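Local coordinates for Tautomerase_3 domain-containing protein (Corynebacterium halotolerans YIM 70093 = DSM 44683, PDB 7M58) that is a trimeric member of the cis-3-chloroacrylic acid dehalogenase family in the tautomerase superfamily and probably acts as a hydrolase, at residues Ser6-Leu11 and Ala58-Val63. Numbering follows the deposited sequence.
Sequences SSRAGL and APEGHV
L11 reaches over the bend of 58-63 with both methyls: CD2 packs on the CG2 branch of V63 at 3.5 Å, while CD1 lies against the carboxylate of E60, 3.9 Å from OE1. The side chain leaves the backbone toward 58-63, with CG anti to the backbone N (chi1 175°). L11 CD2 also sits 3.8 Å from the carbonyl O of E60, and CD1 skirts the CA of G61. The side chains of L11 and E60 run past each other in opposite directions, the leucine carbons in van der Waals contact with the carboxylate and carbonyl oxygens of E60.

The second patch is at the strand ends. S7 and V63 lie opposite each other in register, their CA atoms 4.9 Å apart and their side chains on the same face of the sheet, with S7 CB 4.0 Å from V63 CG2; that methyl is thus touched by both L11 and S7. Beside it, the CA of V63 approaches S6 O at 3.4 Å, with an angle of 141° at the hydrogen, a CA-H...O contact. No conventional hydrogen bond links the two segments here, but S6 pairs through its backbone with W64, the residue after V63. This is where antiparallel strands 2-8 and 63-70, the central pair of the four-stranded tautomerase-superfamily sheet, splay into their loops.

Each loop turns sharply: R8 to L11 is a type II beta turn closed by L11 N to R8 O at 2.8 Å, with G10 at positive phi, and G61 centres an inverse gamma turn. At the outer edge R8 and E60 cross at about a right angle, their charged planes 89° apart. R8 NE stays 5.1 Å from E60 OE2, so any attraction is probably long-range. H62 NE2 hydrogen-bonds OE1 of Q40 of the second subunit, across the trimer interface, and its ring meets W101 edge-to-face.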
loop_
_atom_site.group_PDB
_atom_site.type_symbol
_atom_site.label_atom_id
_atom_site.label_comp_id
_atom_site.label_asym_id
_atom_site.label_seq_id
_atom_site.Cartn_x
_atom_site.Cartn_y
_atom_site.Cartn_z
ATOM N N SER A 6 1.528 -5.171 9.239
ATOM C CA SER A 6 0.228 -5.818 9.288
ATOM C C SER A 6 0.340 -7.110 10.074
ATOM O O SER A 6 1.228 -7.930 9.795
ATOM C CB SER A 6 -0.294 -6.113 7.880
ATOM O OG SER A 6 -0.605 -4.910 7.210
ATOM N N SER A 7 -0.556 -7.280 11.049
ATOM C CA SER A 7 -0.619 -8.470 11.886
ATOM C C SER A 7 -2.014 -8.563 12.481
ATOM O O SER A 7 -2.732 -7.562 12.573
ATOM C CB SER A 7 0.419 -8.442 13.008
ATOM O OG SER A 7 0.221 -7.326 13.860
ATOM N N ARG A 8 -2.390 -9.785 12.871
ATOM C CA ARG A 8 -3.620 -10.010 13.628
ATOM C C ARG A 8 -3.692 -9.079 14.827
ATOM O O ARG A 8 -2.754 -9.007 15.624
ATOM C CB ARG A 8 -3.678 -11.464 14.096
ATOM C CG ARG A 8 -4.780 -11.752 15.094
ATOM C CD ARG A 8 -6.091 -12.133 14.456
ATOM N NE ARG A 8 -6.841 -13.060 15.312
ATOM C CZ ARG A 8 -7.653 -12.674 16.296
ATOM N NH1 ARG A 8 -7.840 -11.375 16.535
ATOM N NH2 ARG A 8 -8.292 -13.583 17.027
ATOM N N ALA A 9 -4.787 -8.332 14.926
ATOM C CA ALA A 9 -5.015 -7.514 16.110
ATOM C C ALA A 9 -4.799 -8.351 17.362
ATOM O O ALA A 9 -5.382 -9.433 17.516
ATOM C CB ALA A 9 -6.425 -6.929 16.098
ATOM N N GLY A 10 -3.964 -7.840 18.257
ATOM C CA GLY A 10 -3.603 -8.529 19.468
ATOM C C GLY A 10 -2.247 -9.195 19.423
ATOM O O GLY A 10 -1.690 -9.501 20.480
ATOM N N LEU A 11 -1.685 -9.403 18.233
ATOM C CA LEU A 11 -0.375 -10.045 18.176
ATOM C C LEU A 11 0.712 -9.142 18.731
ATOM O O LEU A 11 1.626 -9.615 19.412
ATOM C CB LEU A 11 -0.032 -10.469 16.750
ATOM C CG LEU A 11 1.382 -11.038 16.600
ATOM C CD1 LEU A 11 1.465 -12.405 17.287
ATOM C CD2 LEU A 11 1.743 -11.156 15.120
ATOM N N ALA A 58 -3.881 -18.010 7.876
ATOM C CA ALA A 58 -2.518 -17.921 8.378
ATOM C C ALA A 58 -2.402 -18.377 9.833
ATOM O O ALA A 58 -3.387 -18.373 10.575
ATOM C CB ALA A 58 -2.035 -16.480 8.269
ATOM N N PRO A 59 -1.202 -18.755 10.275
ATOM C CA PRO A 59 -0.974 -18.876 11.715
ATOM C C PRO A 59 -1.080 -17.505 12.354
ATOM O O PRO A 59 -0.820 -16.477 11.721
ATOM C CB PRO A 59 0.458 -19.417 11.811
ATOM C CG PRO A 59 1.117 -18.966 10.543
ATOM C CD PRO A 59 0.029 -19.004 9.498
ATOM N N GLU A 60 -1.448 -17.498 13.634
ATOM C CA GLU A 60 -1.615 -16.237 14.349
ATOM C C GLU A 60 -0.313 -15.435 14.331
ATOM O O GLU A 60 -0.325 -14.214 14.131
ATOM C CB GLU A 60 -2.105 -16.523 15.775
ATOM C CG GLU A 60 -2.865 -15.380 16.451
ATOM C CD GLU A 60 -2.072 -14.688 17.552
ATOM O OE1 GLU A 60 -1.060 -15.275 18.012
ATOM O OE2 GLU A 60 -2.480 -13.570 17.972
ATOM N N GLY A 61 0.820 -16.115 14.517
ATOM C CA GLY A 61 2.122 -15.482 14.524
ATOM C C GLY A 61 2.672 -15.215 13.141
ATOM O O GLY A 61 3.680 -15.809 12.747
ATOM N N HIS A 62 2.016 -14.334 12.396
ATOM C CA HIS A 62 2.459 -13.949 11.063
ATOM C C HIS A 62 2.394 -12.434 10.952
ATOM O O HIS A 62 1.390 -11.819 11.339
ATOM C CB HIS A 62 1.606 -14.598 9.973
ATOM C CG HIS A 62 2.068 -14.274 8.594
ATOM N ND1 HIS A 62 3.083 -14.966 7.968
ATOM C CD2 HIS A 62 1.674 -13.315 7.723
ATOM C CE1 HIS A 62 3.294 -14.448 6.771
ATOM N NE2 HIS A 62 2.450 -13.447 6.595
ATOM N N VAL A 63 3.459 -11.838 10.421
ATOM C CA VAL A 63 3.569 -10.394 10.296
ATOM C C VAL A 63 4.033 -10.065 8.884
ATOM O O VAL A 63 4.949 -10.703 8.356
ATOM C CB VAL A 63 4.555 -9.821 11.335
ATOM C CG1 VAL A 63 4.810 -8.344 11.064
ATOM C CG2 VAL A 63 4.043 -10.031 12.730
#